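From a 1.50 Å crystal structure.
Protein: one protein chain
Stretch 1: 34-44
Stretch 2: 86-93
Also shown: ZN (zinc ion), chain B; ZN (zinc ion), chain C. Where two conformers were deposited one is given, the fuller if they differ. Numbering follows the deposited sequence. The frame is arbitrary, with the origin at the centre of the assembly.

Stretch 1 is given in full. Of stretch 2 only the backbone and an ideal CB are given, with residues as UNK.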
# COMPACT_ATOMS: atom_id res chain seq x y z
N GLN A 34 2.88 16.03 -8.60
CA GLN A 34 2.90 16.06 -7.13
C GLN A 34 2.78 17.47 -6.56
O GLN A 34 3.14 18.46 -7.21
CB GLN A 34 4.17 15.40 -6.59
CG GLN A 34 5.45 16.13 -7.01
CD GLN A 34 6.10 15.58 -8.31
OE1 GLN A 34 5.49 14.83 -9.06
NE2 GLN A 34 7.37 15.97 -8.55
N ALA A 35 2.29 17.54 -5.33
CA ALA A 35 2.14 18.78 -4.61
C ALA A 35 3.46 19.57 -4.65
O ALA A 35 4.55 19.01 -4.48
CB ALA A 35 1.73 18.51 -3.14
N LYS A 36 3.34 20.88 -4.85
CA LYS A 36 4.51 21.78 -4.92
C LYS A 36 4.83 22.29 -3.53
O LYS A 36 4.55 23.43 -3.14
CB LYS A 36 4.25 22.87 -5.92
CG LYS A 36 4.26 22.31 -7.31
CD LYS A 36 3.78 23.38 -8.34
CE LYS A 36 3.38 22.75 -9.68
NZ LYS A 36 4.50 22.03 -10.34
N LEU A 37 5.36 21.36 -2.74
CA LEU A 37 5.85 21.67 -1.42
C LEU A 37 7.02 20.71 -1.13
O LEU A 37 7.30 19.79 -1.93
CB LEU A 37 4.71 21.67 -0.39
CG LEU A 37 3.90 20.39 -0.26
CD1 LEU A 37 4.73 19.36 0.46
CD2 LEU A 37 2.62 20.55 0.50
N PRO A 38 7.79 21.00 -0.06
CA PRO A 38 8.95 20.15 0.29
C PRO A 38 8.47 18.83 0.90
O PRO A 38 8.29 18.70 2.09
CB PRO A 38 9.72 21.03 1.25
CG PRO A 38 9.20 22.44 1.02
CD PRO A 38 7.75 22.20 0.78
N ILE A 39 8.19 17.88 0.02
CA ILE A 39 7.43 16.66 0.35
C ILE A 39 8.01 15.89 1.52
O ILE A 39 7.30 15.55 2.50
CB ILE A 39 7.42 15.69 -0.86
CG1 ILE A 39 6.64 16.28 -2.04
CG2 ILE A 39 6.81 14.32 -0.47
CD1 ILE A 39 5.18 16.46 -1.81
N ILE A 40 9.31 15.61 1.46
CA ILE A 40 9.87 14.71 2.48
C ILE A 40 9.87 15.37 3.84
O ILE A 40 9.44 14.78 4.84
CB ILE A 40 11.27 14.18 2.13
CG1 ILE A 40 11.19 13.31 0.87
CG2 ILE A 40 11.86 13.42 3.32
CD1 ILE A 40 10.31 12.04 0.95
N SER A 41 10.32 16.62 3.93
CA SER A 41 10.24 17.29 5.25
C SER A 41 8.80 17.47 5.72
O SER A 41 8.52 17.41 6.94
CB SER A 41 10.98 18.63 5.25
OG SER A 41 10.57 19.42 4.16
N HIS A 42 7.89 17.73 4.78
CA HIS A 42 6.50 17.92 5.13
C HIS A 42 5.93 16.70 5.87
O HIS A 42 5.31 16.81 6.93
CB HIS A 42 5.73 18.17 3.85
CG HIS A 42 4.30 18.51 4.08
ND1 HIS A 42 3.85 19.81 4.17
CD2 HIS A 42 3.21 17.73 4.24
CE1 HIS A 42 2.55 19.81 4.38
NE2 HIS A 42 2.13 18.56 4.41
N ILE A 43 6.19 15.52 5.32
CA ILE A 43 5.68 14.30 5.95
C ILE A 43 6.43 13.96 7.25
O ILE A 43 5.81 13.48 8.20
CB ILE A 43 5.56 13.07 4.97
CG1 ILE A 43 6.93 12.51 4.51
CG2 ILE A 43 4.67 13.47 3.81
CD1 ILE A 43 6.86 11.02 4.22
N VAL A 44 7.74 14.22 7.30
CA VAL A 44 8.47 14.01 8.52
C VAL A 44 7.85 14.77 9.66
O VAL A 44 7.63 14.21 10.74
CB VAL A 44 9.96 14.43 8.36
CG1 VAL A 44 10.65 14.55 9.74
CG2 VAL A 44 10.69 13.43 7.44
N UNK A 86 -0.97 10.03 3.19
CA UNK A 86 -0.66 11.45 3.02
C UNK A 86 0.07 11.74 1.71
O UNK A 86 -0.32 12.62 0.92
CB UNK A 86 0.19 11.94 4.20
N UNK A 87 1.12 10.96 1.45
CA UNK A 87 1.86 11.02 0.18
C UNK A 87 0.93 10.86 -1.00
O UNK A 87 0.96 11.63 -1.96
CB UNK A 87 2.94 9.94 0.13
N UNK A 88 0.05 9.86 -0.94
CA UNK A 88 -0.88 9.62 -2.05
C UNK A 88 -1.77 10.81 -2.28
O UNK A 88 -2.02 11.21 -3.42
CB UNK A 88 -1.74 8.38 -1.78
N UNK A 89 -2.27 11.40 -1.21
CA UNK A 89 -3.17 12.56 -1.30
C UNK A 89 -2.45 13.80 -1.84
O UNK A 89 -3.05 14.64 -2.52
CB UNK A 89 -3.77 12.87 0.07
N UNK A 90 -1.16 13.90 -1.53
CA UNK A 90 -0.26 14.91 -2.10
C UNK A 90 0.18 14.56 -3.54
O UNK A 90 1.04 15.26 -4.08
CB UNK A 90 0.97 15.06 -1.21
N UNK A 91 -0.42 13.55 -4.16
CA UNK A 91 -0.22 13.18 -5.58
C UNK A 91 1.15 12.57 -5.82
O UNK A 91 1.74 12.69 -6.90
CB UNK A 91 -0.39 14.40 -6.48
N UNK A 92 1.64 11.86 -4.80
CA UNK A 92 2.79 11.02 -4.89
C UNK A 92 2.30 9.56 -4.72
O UNK A 92 2.02 9.12 -3.60
CB UNK A 92 3.84 11.41 -3.85
N UNK A 93 2.23 8.83 -5.81
CA UNK A 93 1.81 7.42 -5.76
C UNK A 93 2.81 6.63 -4.91
O UNK A 93 4.01 6.73 -5.10
CB UNK A 93 1.71 6.83 -7.17
ZN ZN B . 2.43 10.62 -9.91
ZN ZN C . 0.32 17.99 5.11

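Position 86 lies in a helix whose ideal CB points toward stretch 1 and stops 4.8 Å from Ile43 CG2. The backbone angles, -56/-49, are ordinary helix, so they do not demand a special residue, and a small apolar side chain would be the easy choice. The residue is Gly86, which adds nothing to the contact; its carbonyl O accepts a hydrogen bond from the N of position 90, 2.9 Å away.

At position 87 the CB points sideways, 5.4 Å from Ile43 CG2, and stretch 1 offers the aliphatic branches of Ile39 and Ile43. A short side chain would stop before reaching them, whereas leucine, methionine or perhaps isoleucine could bridge the gap. Leu87 does so with chi1 m and chi2 t: its CD2 comes to 3.5 Å from Ile39 CG2, and its CD1 to 4.0 Å from Ile43 CD1. One branched end thus serves two residues a helical turn apart.

Positions 88 and 89 have nothing of stretch 1 within 5.5 Å of the ideal CB, so this contact sets no rule, and polar or charged residues suit. They are Arg88 and Lys89, whose side chains stay well clear of stretch 1.

Position 90 is the centre of the contact. It is the first residue to leave helical angles, at -77/9, and its carbonyl is free of the helix pattern: the O takes a hydrogen bond from Ala35 N at 2.9 Å, with a nearly straight angle of 166°. Any residue could supply that acceptor. The side chain is more constrained, because the CB points sideways with Ala35 CB 4.0 Å away and Ile39 CD1 4.5 Å away, and beyond them wait Leu37, the ring of His42 and Ile43. A medium or large aliphatic group fits such a greasy hollow; leucine or methionine would do. Leu90, chi1 m and chi2 t, spreads its two methyls: CD2 meets Ala35 CB at 4.0 Å and Leu37 CD2 at 4.4 Å, while CD1 packs 4.0 Å from His42 CD2, obliquely to the ring. That same histidine binds a zinc ion through NE2 at 2.0 Å.

Position 91 has positive phi, 72/32, which favours glycine, asparagine or aspartate, though others can pay the cost. The CB points toward stretch 1, 3.7 Å from Gln34 CA, so a side chain leading off into open space suits. Arg91 CB lies 3.9 Å from Gln34 CA and the rest moves off, the guanidinium touching nothing in stretch 1. Its carbonyl O makes a CA-H...O contact with Gln34 CA at 3.6 Å.

Position 92, at -113/104, has extended angles that suit a beta-branched residue, and its sideways CB lies 4.9 Å from Gln34 CB. Valine or isoleucine would fit. Val92 sets CG2 3.8 Å from Gln34 CB and 4.3 Å from Ile39 CD1.

Position 93 finds nothing of stretch 1 near its ideal CB, but a zinc ion lies about 4.7 Å from that CB, a span suited to glutamate but a stretch for aspartate. Glu93 binds it through OE1 at 2.0 Å.

Stretch 2 (86-93) GLRKLRVE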
# COMPACT_ATOMS: atom_id res chain seq x y z
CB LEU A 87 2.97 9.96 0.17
CG LEU A 87 4.22 10.30 1.02
CD1 LEU A 87 5.06 9.05 1.28
CD2 LEU A 87 5.05 11.47 0.38
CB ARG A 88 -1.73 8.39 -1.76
CG ARG A 88 -0.94 7.11 -1.90
CD ARG A 88 -1.67 5.96 -1.28
NE ARG A 88 -0.93 4.72 -1.41
CZ ARG A 88 -1.18 3.63 -0.69
NH1 ARG A 88 -2.18 3.63 0.18
NH2 ARG A 88 -0.44 2.55 -0.86
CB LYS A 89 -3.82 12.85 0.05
CG LYS A 89 -4.83 11.73 0.45
CD LYS A 89 -5.46 11.95 1.85
CE LYS A 89 -4.45 11.74 2.99
NZ LYS A 89 -5.05 11.78 4.31
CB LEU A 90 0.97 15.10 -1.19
CG LEU A 90 0.62 15.66 0.21
CD1 LEU A 90 1.91 15.63 1.06
CD2 LEU A 90 -0.01 17.07 0.12
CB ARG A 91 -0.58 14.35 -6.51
CG ARG A 91 -2.01 14.92 -6.21
CD ARG A 91 -2.34 16.29 -6.80
NE ARG A 91 -2.36 16.21 -8.26
CZ ARG A 91 -2.43 17.25 -9.09
NH1 ARG A 91 -2.44 18.49 -8.64
NH2 ARG A 91 -2.42 17.03 -10.41
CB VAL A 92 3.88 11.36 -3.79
CG1 VAL A 92 5.02 10.38 -3.89
CG2 VAL A 92 4.35 12.81 -3.88
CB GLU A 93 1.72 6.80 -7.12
CG GLU A 93 0.61 7.36 -8.00
CD GLU A 93 1.05 8.49 -8.93
OE1 GLU A 93 2.06 9.17 -8.62
OE2 GLU A 93 0.41 8.66 -9.98
O HOH W 1 3.64 11.63 -8.50
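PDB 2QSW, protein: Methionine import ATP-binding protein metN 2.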